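Local coordinates for protein cycloalternan-forming enzyme (Listeria monocytogenes serovar 1/2a, PDB 5F7U) that is a multidomain glycoside hydrolase family 31 protein that binds glycans at several sites and joins a TIM barrel to beta-rich domains and a family 6 carbohydrate-binding module, at residues Trp374-Glu377 with Ser378-Ser381; Gly441-Asp444 with Ser445-Ala449; Met651-Ala655 with Pro656-Phe660; Pro675-Ala678 with Val679-Thr682. The protein carries 1 engineered substitution. All coordinates share one frame; numbering follows the deposited sequence.

Contact 1: Trp374-Glu377 with Ser378-Ser381; sequences WDRE and SDVS. With MG (magnesium ion), chain J.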
loop_
_atom_site.group_PDB
_atom_site.type_symbol
_atom_site.label_atom_id
_atom_site.label_comp_id
_atom_site.label_asym_id
_atom_site.label_seq_id
_atom_site.Cartn_x
_atom_site.Cartn_y
_atom_site.Cartn_z
ATOM N N TRP A 374 10.545 -20.162 -15.460
ATOM C CA TRP A 374 10.753 -19.756 -16.850
ATOM C C TRP A 374 12.222 -19.399 -17.031
ATOM O O TRP A 374 12.703 -18.382 -16.500
ATOM C CB TRP A 374 9.858 -18.568 -17.197
ATOM C CG TRP A 374 8.393 -18.883 -17.136
ATOM C CD1 TRP A 374 7.798 -20.132 -17.138
ATOM C CD2 TRP A 374 7.331 -17.932 -17.084
ATOM N NE1 TRP A 374 6.421 -19.994 -17.073
ATOM C CE2 TRP A 374 6.113 -18.661 -17.060
ATOM C CE3 TRP A 374 7.287 -16.525 -17.050
ATOM C CZ2 TRP A 374 4.861 -18.031 -16.973
ATOM C CZ3 TRP A 374 6.025 -15.898 -16.988
ATOM C CH2 TRP A 374 4.847 -16.653 -16.950
ATOM N N ASP A 375 12.948 -20.260 -17.739
ATOM C CA ASP A 375 14.402 -20.117 -17.801
ATOM C C ASP A 375 14.983 -20.328 -19.182
ATOM O O ASP A 375 16.195 -20.521 -19.320
ATOM C CB ASP A 375 15.089 -21.073 -16.796
ATOM C CG ASP A 375 15.008 -22.545 -17.224
ATOM O OD1 ASP A 375 13.985 -22.968 -17.822
ATOM O OD2 ASP A 375 15.971 -23.292 -16.928
ATOM N N ARG A 376 14.126 -20.309 -20.198
ATOM C CA ARG A 376 14.577 -20.501 -21.576
ATOM C C ARG A 376 13.549 -19.934 -22.533
ATOM O O ARG A 376 12.404 -19.697 -22.156
ATOM C CB ARG A 376 14.838 -21.991 -21.867
ATOM C CG ARG A 376 13.628 -22.905 -21.652
ATOM C CD ARG A 376 14.092 -24.360 -21.507
ATOM N NE ARG A 376 14.585 -24.611 -20.149
ATOM C CZ ARG A 376 15.436 -25.576 -19.801
ATOM N NH1 ARG A 376 15.952 -26.405 -20.708
ATOM N NH2 ARG A 376 15.801 -25.699 -18.530
ATOM N N GLU A 377 13.967 -19.725 -23.776
ATOM C CA GLU A 377 13.075 -19.182 -24.796
ATOM C C GLU A 377 11.790 -19.978 -24.964
ATOM O O GLU A 377 10.721 -19.388 -25.109
ATOM C CB GLU A 377 13.819 -19.103 -26.118
ATOM C CG GLU A 377 14.595 -17.813 -26.190
ATOM C CD GLU A 377 15.716 -17.815 -27.215
ATOM O OE1 GLU A 377 16.101 -18.880 -27.767
ATOM O OE2 GLU A 377 16.244 -16.709 -27.419
ATOM N N SER A 378 11.876 -21.307 -24.933
ATOM C CA SER A 378 10.662 -22.115 -25.121
ATOM C C SER A 378 9.676 -21.938 -23.974
ATOM O O SER A 378 8.474 -22.080 -24.185
ATOM C CB SER A 378 10.972 -23.592 -25.329
ATOM O OG SER A 378 11.785 -24.127 -24.298
ATOM N N ASP A 379 10.182 -21.624 -22.776
ATOM C CA ASP A 379 9.288 -21.311 -21.637
ATOM C C ASP A 379 8.538 -20.011 -21.897
ATOM O O ASP A 379 7.338 -19.899 -21.587
ATOM C CB ASP A 379 10.057 -21.166 -20.295
ATOM C CG ASP A 379 10.507 -22.515 -19.686
ATOM O OD1 ASP A 379 10.022 -23.577 -20.124
ATOM O OD2 ASP A 379 11.338 -22.520 -18.746
ATOM N N VAL A 380 9.247 -19.017 -22.433
ATOM C CA VAL A 380 8.639 -17.713 -22.742
ATOM C C VAL A 380 7.596 -17.901 -23.864
ATOM O O VAL A 380 6.466 -17.428 -23.723
ATOM C CB VAL A 380 9.691 -16.643 -23.108
ATOM C CG1 VAL A 380 9.030 -15.360 -23.619
ATOM C CG2 VAL A 380 10.563 -16.315 -21.901
ATOM N N SER A 381 7.969 -18.598 -24.942
ATOM C CA SER A 381 7.018 -18.894 -26.028
ATOM C C SER A 381 5.770 -19.606 -25.527
ATOM O O SER A 381 4.654 -19.254 -25.923
ATOM C CB SER A 381 7.682 -19.708 -27.133
ATOM O OG SER A 381 8.743 -18.945 -27.651
HETATM MG MG MG J . 12.081 -23.799 -17.122
HETATM O O HOH W 1 12.306 -25.479 -18.505
HETATM O O HOH W 2 9.888 -24.554 -16.938
HETATM O O HOH W 3 13.169 -24.603 -15.231
#
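D375 and D379 converge on a magnesium ion, a compact example of a metal joining a loop to the helix that follows it. OD1 of D375 and OD2 of D379 each bind the metal at 2.2 Å, which accounts for the short 2.8 Å between D375 OD1 and D379 OD2. The backbone oxygen of E373 and three waters complete six ligands.

Hydrogen bonding repeats the link: D375 N reaches D379 OD2 at 3.0 Å (164°), using the anti lone pair, so that oxygen serves both metal and backbone. The loop here follows strand 367-369 of the TIM barrel, and R376 is the N-cap of helix 377-389; its O accepts from V380 N at 3.2 Å and weakly from D379 N.

Charge pairing stays within the loop. R376 grips D375 side-on, NE meeting D375 OD1 from above the carboxylate plane and NH2 forming a salt bridge to D375 OD2 at 2.9 Å, a pair of bonds that restrains the metal-binding carboxylate.

In the packing, R376 CG sits between its backbone N and carbonyl carbon (chi1 58°), which brings it within 3.4 Å of S378 OG. D379 O lies over one face of the W374 indole, whose NE1 is held by E672.

Contact 2: Gly441-Asp444 with Ser445-Ala449; sequences GMVD and SVHDA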
loop_
_atom_site.group_PDB
_atom_site.type_symbol
_atom_site.label_atom_id
_atom_site.label_comp_id
_atom_site.label_asym_id
_atom_site.label_seq_id
_atom_site.Cartn_x
_atom_site.Cartn_y
_atom_site.Cartn_z
ATOM N N GLY A 441 15.023 -11.161 -30.213
ATOM C CA GLY A 441 13.819 -11.731 -30.823
ATOM C C GLY A 441 12.801 -12.196 -29.804
ATOM O O GLY A 441 11.605 -12.084 -30.017
ATOM N N MET A 442 13.294 -12.715 -28.681
ATOM C CA MET A 442 12.422 -13.151 -27.600
ATOM C C MET A 442 11.650 -11.944 -27.058
ATOM O O MET A 442 10.422 -12.023 -26.879
ATOM C CB MET A 442 13.256 -13.860 -26.503
ATOM C CG MET A 442 12.480 -14.364 -25.276
ATOM S SD MET A 442 12.076 -13.090 -24.062
ATOM C CE MET A 442 13.714 -12.695 -23.459
ATOM N N VAL A 443 12.358 -10.843 -26.790
ATOM C CA VAL A 443 11.706 -9.625 -26.263
ATOM C C VAL A 443 10.685 -9.078 -27.283
ATOM O O VAL A 443 9.562 -8.697 -26.919
ATOM C CB VAL A 443 12.753 -8.575 -25.824
ATOM C CG1 VAL A 443 12.095 -7.231 -25.496
ATOM C CG2 VAL A 443 13.531 -9.082 -24.600
ATOM N N ASP A 444 11.057 -9.101 -28.564
ATOM C CA ASP A 444 10.155 -8.649 -29.625
ATOM C C ASP A 444 8.859 -9.445 -29.633
ATOM O O ASP A 444 7.780 -8.873 -29.837
ATOM C CB ASP A 444 10.831 -8.743 -31.005
ATOM C CG ASP A 444 11.916 -7.715 -31.195
ATOM O OD1 ASP A 444 11.905 -6.665 -30.539
ATOM O OD2 ASP A 444 12.787 -7.933 -32.051
ATOM N N SER A 445 8.960 -10.753 -29.378
ATOM C CA SER A 445 7.767 -11.604 -29.363
ATOM C C SER A 445 6.887 -11.311 -28.142
ATOM O O SER A 445 5.669 -11.408 -28.232
ATOM C CB SER A 445 8.130 -13.088 -29.466
ATOM O OG SER A 445 8.626 -13.574 -28.220
ATOM N N VAL A 446 7.498 -10.918 -27.022
ATOM C CA VAL A 446 6.713 -10.471 -25.843
ATOM C C VAL A 446 5.944 -9.186 -26.197
ATOM O O VAL A 446 4.757 -9.059 -25.899
ATOM C CB VAL A 446 7.590 -10.271 -24.571
ATOM C CG1 VAL A 446 6.784 -9.672 -23.411
ATOM C CG2 VAL A 446 8.227 -11.588 -24.142
ATOM N N HIS A 447 6.632 -8.241 -26.835
ATOM C CA HIS A 447 5.994 -6.996 -27.276
ATOM C C HIS A 447 4.857 -7.242 -28.273
ATOM O O HIS A 447 3.815 -6.579 -28.204
ATOM C CB HIS A 447 7.027 -6.051 -27.888
ATOM C CG HIS A 447 8.025 -5.531 -26.903
ATOM N ND1 HIS A 447 9.260 -5.049 -27.285
ATOM C CD2 HIS A 447 7.974 -5.419 -25.553
ATOM C CE1 HIS A 447 9.925 -4.662 -26.208
ATOM N NE2 HIS A 447 9.165 -4.873 -25.149
ATOM N N ASP A 448 5.065 -8.203 -29.189
ATOM C CA ASP A 448 4.032 -8.619 -30.156
ATOM C C ASP A 448 2.746 -9.057 -29.484
ATOM O O ASP A 448 1.655 -8.841 -30.027
ATOM C CB ASP A 448 4.527 -9.779 -31.020
ATOM C CG ASP A 448 5.503 -9.344 -32.085
ATOM O OD1 ASP A 448 5.634 -8.119 -32.331
ATOM O OD2 ASP A 448 6.120 -10.233 -32.716
ATOM N N ALA A 449 2.885 -9.682 -28.312
ATOM C CA ALA A 449 1.746 -10.122 -27.507
ATOM C C ALA A 449 1.109 -8.976 -26.719
ATOM O O ALA A 449 0.148 -9.201 -25.997
ATOM C CB ALA A 449 2.166 -11.242 -26.553
HETATM O O HOH W 4 9.686 -5.064 -30.001
#
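V443 and H447 lie side by side, one turn apart on helix 439-448 of the TIM barrel, and illustrate how residues spaced by four along an alpha helix share its surface. CG1 of V443 meets CE1 of the H447 imidazole at 3.4 Å, both side chains pointing the same way. The V443 carbonyl oxygen lies over one face of that ring, 3.5 Å above its plane and displaced toward the rim. M442 and V446 repeat this, also side by side: the methionine chain, bent at chi2 and chi3, brings SD to 4.1 Å from V446 CG2. This apolar pair packs on V380 of helix 377-389 and on strand 396-399.

Backbone bonds of the helical kind run from S445 N to G441 O, V446 N to M442 O, H447 N to V443 O and D448 N to D444 O. The M442 oxygen has a second strong donor, because S445 OG folds back on it at 2.7 Å. S445 chi1 of 76° turns the hydroxyl toward the preceding turn, where its proton is spent on the backbone.

The last group of bonds passes through the imidazole and a water. H447 NE2 is bonded to D532, while ND1 has the water in the ring plane. That water stands 2.7 Å from H447 ND1 and donates to D444 OD1 at 2.8 Å.

Contact 3: Met651-Ala655 with Pro656-Phe660; sequences MAAFA and PIMQF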
loop_
_atom_site.group_PDB
_atom_site.type_symbol
_atom_site.label_atom_id
_atom_site.label_comp_id
_atom_site.label_asym_id
_atom_site.label_seq_id
_atom_site.Cartn_x
_atom_site.Cartn_y
_atom_site.Cartn_z
ATOM N N MET A 651 -9.654 -10.552 -5.547
ATOM C CA MET A 651 -9.058 -9.426 -4.827
ATOM C C MET A 651 -7.950 -8.780 -5.687
ATOM O O MET A 651 -7.902 -7.562 -5.798
ATOM C CB MET A 651 -8.558 -9.843 -3.444
ATOM C CG MET A 651 -7.888 -8.714 -2.651
ATOM S SD MET A 651 -6.128 -8.586 -3.052
ATOM C CE MET A 651 -5.724 -7.014 -2.309
ATOM N N ALA A 652 -7.100 -9.606 -6.303
ATOM C CA ALA A 652 -5.948 -9.105 -7.065
ATOM C C ALA A 652 -6.376 -8.236 -8.237
ATOM O O ALA A 652 -5.729 -7.212 -8.542
ATOM C CB ALA A 652 -5.076 -10.262 -7.557
ATOM N N ALA A 653 -7.476 -8.628 -8.885
ATOM C CA ALA A 653 -8.013 -7.873 -10.017
ATOM C C ALA A 653 -8.545 -6.510 -9.555
ATOM O O ALA A 653 -8.633 -5.583 -10.358
ATOM C CB ALA A 653 -9.110 -8.674 -10.711
ATOM N N PHE A 654 -8.844 -6.392 -8.257
ATOM C CA PHE A 654 -9.290 -5.129 -7.633
ATOM C C PHE A 654 -8.246 -4.563 -6.671
ATOM O O PHE A 654 -8.602 -3.989 -5.620
ATOM C CB PHE A 654 -10.658 -5.309 -6.923
ATOM C CG PHE A 654 -11.827 -5.323 -7.866
ATOM C CD1 PHE A 654 -12.154 -6.481 -8.572
ATOM C CD2 PHE A 654 -12.583 -4.149 -8.101
ATOM C CE1 PHE A 654 -13.229 -6.504 -9.468
ATOM C CE2 PHE A 654 -13.665 -4.168 -8.983
ATOM C CZ PHE A 654 -13.984 -5.348 -9.672
ATOM N N ALA A 655 -6.961 -4.763 -7.008
ATOM C CA ALA A 655 -5.875 -4.180 -6.219
ATOM C C ALA A 655 -5.010 -3.307 -7.131
ATOM O O ALA A 655 -5.222 -3.309 -8.354
ATOM C CB ALA A 655 -5.065 -5.274 -5.520
ATOM N N PRO A 656 -4.092 -2.486 -6.556
ATOM C CA PRO A 656 -3.391 -1.514 -7.417
ATOM C C PRO A 656 -2.608 -2.171 -8.561
ATOM O O PRO A 656 -2.709 -1.712 -9.697
ATOM C CB PRO A 656 -2.443 -0.801 -6.436
ATOM C CG PRO A 656 -3.164 -0.895 -5.117
ATOM C CD PRO A 656 -3.748 -2.290 -5.128
ATOM N N ILE A 657 -1.891 -3.256 -8.264
ATOM C CA ILE A 657 -1.095 -3.989 -9.260
ATOM C C ILE A 657 -1.439 -5.475 -9.156
ATOM O O ILE A 657 -1.383 -6.060 -8.061
ATOM C CB ILE A 657 0.438 -3.799 -9.056
ATOM C CG1 ILE A 657 0.871 -2.312 -9.022
ATOM C CG2 ILE A 657 1.250 -4.620 -10.073
ATOM C CD1 ILE A 657 0.713 -1.543 -10.336
ATOM N N MET A 658 -1.787 -6.075 -10.287
ATOM C CA MET A 658 -2.207 -7.481 -10.360
ATOM C C MET A 658 -1.070 -8.308 -10.961
ATOM O O MET A 658 -0.598 -8.005 -12.066
ATOM C CB MET A 658 -3.462 -7.611 -11.237
ATOM C CG MET A 658 -4.085 -9.001 -11.210
ATOM S SD MET A 658 -5.414 -9.134 -12.417
ATOM C CE MET A 658 -6.014 -10.749 -11.924
ATOM N N GLN A 659 -0.614 -9.339 -10.228
ATOM C CA GLN A 659 0.598 -10.086 -10.639
ATOM C C GLN A 659 0.569 -11.499 -10.056
ATOM O O GLN A 659 0.348 -11.652 -8.848
ATOM C CB GLN A 659 1.864 -9.359 -10.123
ATOM C CG GLN A 659 3.224 -9.983 -10.506
ATOM C CD GLN A 659 4.000 -10.623 -9.359
ATOM O OE1 GLN A 659 5.186 -10.941 -9.527
ATOM N NE2 GLN A 659 3.363 -10.823 -8.198
ATOM N N PHE A 660 0.777 -12.514 -10.896
ATOM C CA PHE A 660 1.028 -13.890 -10.383
ATOM C C PHE A 660 2.494 -14.235 -10.498
ATOM O O PHE A 660 3.204 -13.701 -11.369
ATOM C CB PHE A 660 0.095 -14.983 -11.005
ATOM C CG PHE A 660 0.321 -15.261 -12.482
ATOM C CD1 PHE A 660 1.412 -16.042 -12.915
ATOM C CD2 PHE A 660 -0.592 -14.789 -13.449
ATOM C CE1 PHE A 660 1.602 -16.317 -14.272
ATOM C CE2 PHE A 660 -0.400 -15.054 -14.814
ATOM C CZ PHE A 660 0.693 -15.834 -15.224
HETATM O O HOH W 5 -3.249 -7.520 -6.976
#
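M658 lies stretched out against A652 and A653, a plain case of a long side chain filling the angle between a helix end and the strand that follows. Its CG stands anti to the backbone N (chi1 -172°), and the later torsions are extended too, so the chain runs straight from one alanine to the next. CG meets A652 CB at 4.0 Å; farther out, CE reaches A653 CB at 3.9 Å, with SD beside A653 CA. The root of the chain is close to backbone, M658 CB lying 3.5 Å from A652 O.

Where the backbone turns, the peptide linkage places A655 CB against the proline ring, 3.3 Å from P656 CD. A buried water sits between the two limbs, 2.9 Å from A652 O and 2.6 Å from I657 O; it has more acceptors near it than protons, so its bonding is not fixed by geometry.

The turn belongs to the beta-alpha-beta unit of strand 628-631, helix 642-653 and strand 657-660 in the TIM barrel. R698 of helix 687-700 bonds to the carbonyls of A653, A655 and P656, while M658 and F660 pair through their backbones with W368 on strand 367-369.

Contact 4: Pro675-Ala678 with Val679-Thr682; sequences PWNA and VART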
loop_
_atom_site.group_PDB
_atom_site.type_symbol
_atom_site.label_atom_id
_atom_site.label_comp_id
_atom_site.label_asym_id
_atom_site.label_seq_id
_atom_site.Cartn_x
_atom_site.Cartn_y
_atom_site.Cartn_z
ATOM N N PRO A 675 -3.493 -19.025 -14.557
ATOM C CA PRO A 675 -4.808 -19.675 -14.440
ATOM C C PRO A 675 -4.858 -21.028 -15.146
ATOM O O PRO A 675 -5.519 -21.932 -14.648
ATOM C CB PRO A 675 -5.781 -18.671 -15.069
ATOM C CG PRO A 675 -4.929 -17.769 -15.911
ATOM C CD PRO A 675 -3.594 -17.699 -15.211
ATOM N N TRP A 676 -4.139 -21.179 -16.268
ATOM C CA TRP A 676 -4.100 -22.461 -16.966
ATOM C C TRP A 676 -3.387 -23.544 -16.128
ATOM O O TRP A 676 -3.851 -24.691 -16.059
ATOM C CB TRP A 676 -3.524 -22.315 -18.408
ATOM C CG TRP A 676 -2.147 -21.705 -18.468
ATOM C CD1 TRP A 676 -0.967 -22.373 -18.395
ATOM C CD2 TRP A 676 -1.812 -20.312 -18.618
ATOM N NE1 TRP A 676 0.091 -21.487 -18.459
ATOM C CE2 TRP A 676 -0.396 -20.216 -18.586
ATOM C CE3 TRP A 676 -2.567 -19.133 -18.746
ATOM C CZ2 TRP A 676 0.286 -18.995 -18.718
ATOM C CZ3 TRP A 676 -1.889 -17.898 -18.853
ATOM C CH2 TRP A 676 -0.472 -17.845 -18.833
ATOM N N ASN A 677 -2.282 -23.193 -15.473
ATOM C CA ASN A 677 -1.652 -24.156 -14.567
ATOM C C ASN A 677 -2.467 -24.453 -13.325
ATOM O O ASN A 677 -2.413 -25.580 -12.815
ATOM C CB ASN A 677 -0.227 -23.757 -14.161
ATOM C CG ASN A 677 0.560 -24.944 -13.621
ATOM O OD1 ASN A 677 0.611 -25.997 -14.262
ATOM N ND2 ASN A 677 1.103 -24.810 -12.413
ATOM N N ALA A 678 -3.221 -23.461 -12.846
ATOM C CA ALA A 678 -4.087 -23.679 -11.684
ATOM C C ALA A 678 -5.163 -24.721 -12.015
ATOM O O ALA A 678 -5.426 -25.619 -11.212
ATOM C CB ALA A 678 -4.682 -22.358 -11.185
ATOM N N VAL A 679 -5.758 -24.610 -13.210
ATOM C CA VAL A 679 -6.678 -25.629 -13.730
ATOM C C VAL A 679 -5.985 -27.006 -13.739
ATOM O O VAL A 679 -6.549 -27.993 -13.230
ATOM C CB VAL A 679 -7.230 -25.245 -15.138
ATOM C CG1 VAL A 679 -7.943 -26.422 -15.813
ATOM C CG2 VAL A 679 -8.184 -24.070 -15.022
ATOM N N ALA A 680 -4.768 -27.076 -14.289
ATOM C CA ALA A 680 -4.029 -28.347 -14.390
ATOM C C ALA A 680 -3.750 -28.975 -13.013
ATOM O O ALA A 680 -4.034 -30.163 -12.814
ATOM C CB ALA A 680 -2.732 -28.152 -15.171
ATOM N N ARG A 681 -3.264 -28.168 -12.067
ATOM C CA ARG A 681 -2.867 -28.638 -10.735
ATOM C C ARG A 681 -4.026 -29.035 -9.830
ATOM O O ARG A 681 -3.923 -30.025 -9.103
ATOM C CB ARG A 681 -1.993 -27.589 -10.017
ATOM C CG ARG A 681 -0.605 -27.389 -10.622
ATOM C CD ARG A 681 0.288 -28.632 -10.495
ATOM N NE ARG A 681 0.438 -29.088 -9.099
ATOM C CZ ARG A 681 1.355 -28.663 -8.234
ATOM N NH1 ARG A 681 2.258 -27.759 -8.577
ATOM N NH2 ARG A 681 1.366 -29.145 -6.993
ATOM N N THR A 682 -5.121 -28.282 -9.880
ATOM C CA THR A 682 -6.275 -28.531 -8.992
ATOM C C THR A 682 -7.324 -29.435 -9.626
ATOM O O THR A 682 -8.154 -29.996 -8.917
ATOM C CB THR A 682 -7.017 -27.223 -8.610
ATOM O OG1 THR A 682 -7.566 -26.639 -9.791
ATOM C CG2 THR A 682 -6.107 -26.209 -7.940
#
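The N677 amide and the R681 guanidinium are flat groups on side chains that run alongside each other, pointing the same way; their planes are 66° apart, and the guanidinium does not reach the amide. What meets the amide is the aliphatic root of the arginine: R681 CG approaches obliquely, from one side of the amide plane and beyond its ND2 end, 3.6 Å from N677 ND2. N677 OD1 leans toward A680 CB at 4.1 Å. Each nitrogen end finds its polar partners in the preceding loop. N677 ND2 donates to the carbonyls of S670 and E672, and R681 NH1 bonds to S670 O and makes a salt bridge with E671, which together should fix how both groups are turned. With CG of N677 anti to its own backbone N (chi1 -161°), the amide runs alongside R681 CG and toward those loop carbonyls. The R681 chain, bent at chi2 and chi3, leads its charged end away from the helix.

On the backbone, V679 N bonds to P675 O, A680 N to W676 O, and R681 N to N677 O at 2.8 Å. The A678 oxygen is gripped twice by one residue: T682 N comes in at 3.0 Å and T682 OG1 at 2.8 Å, from opposite faces of the A678 carbonyl plane. The same hydroxyl oxygen is also hydrogen-bonded to D684 N beyond the helix.

One side of this helix packs on other helices: P675 and A678 touch Y645 of helix 642-653, and A678, V679 and T682 touch I687 of helix 687-700. This is a short alpha helix following the eighth strand of the TIM barrel, its last turn closed by a threonine hydroxyl bonding back to the carbonyl four residues earlier.

In the fold
All four contacts fall in the TIM-barrel region and come in series along the chain. Contacts 1 and 2, with centres 12 Å apart, lie on successive helices, 377-389 and 439-448; V380 of the first packs on M442 and V446 of the second. Contact 3 opens onto strand 657-660, the eighth of the barrel, which pairs with the first, 367-369, and so closes it. Its F660 touches W374 of contact 1 and both P675 and W676 of contact 4, although the centres are 24 and 19 Å away. The centres of contacts 2 and 4 are about 25 Å apart and the two do not touch. The magnesium loop thus lies near the seam where the barrel's beginning meets its end.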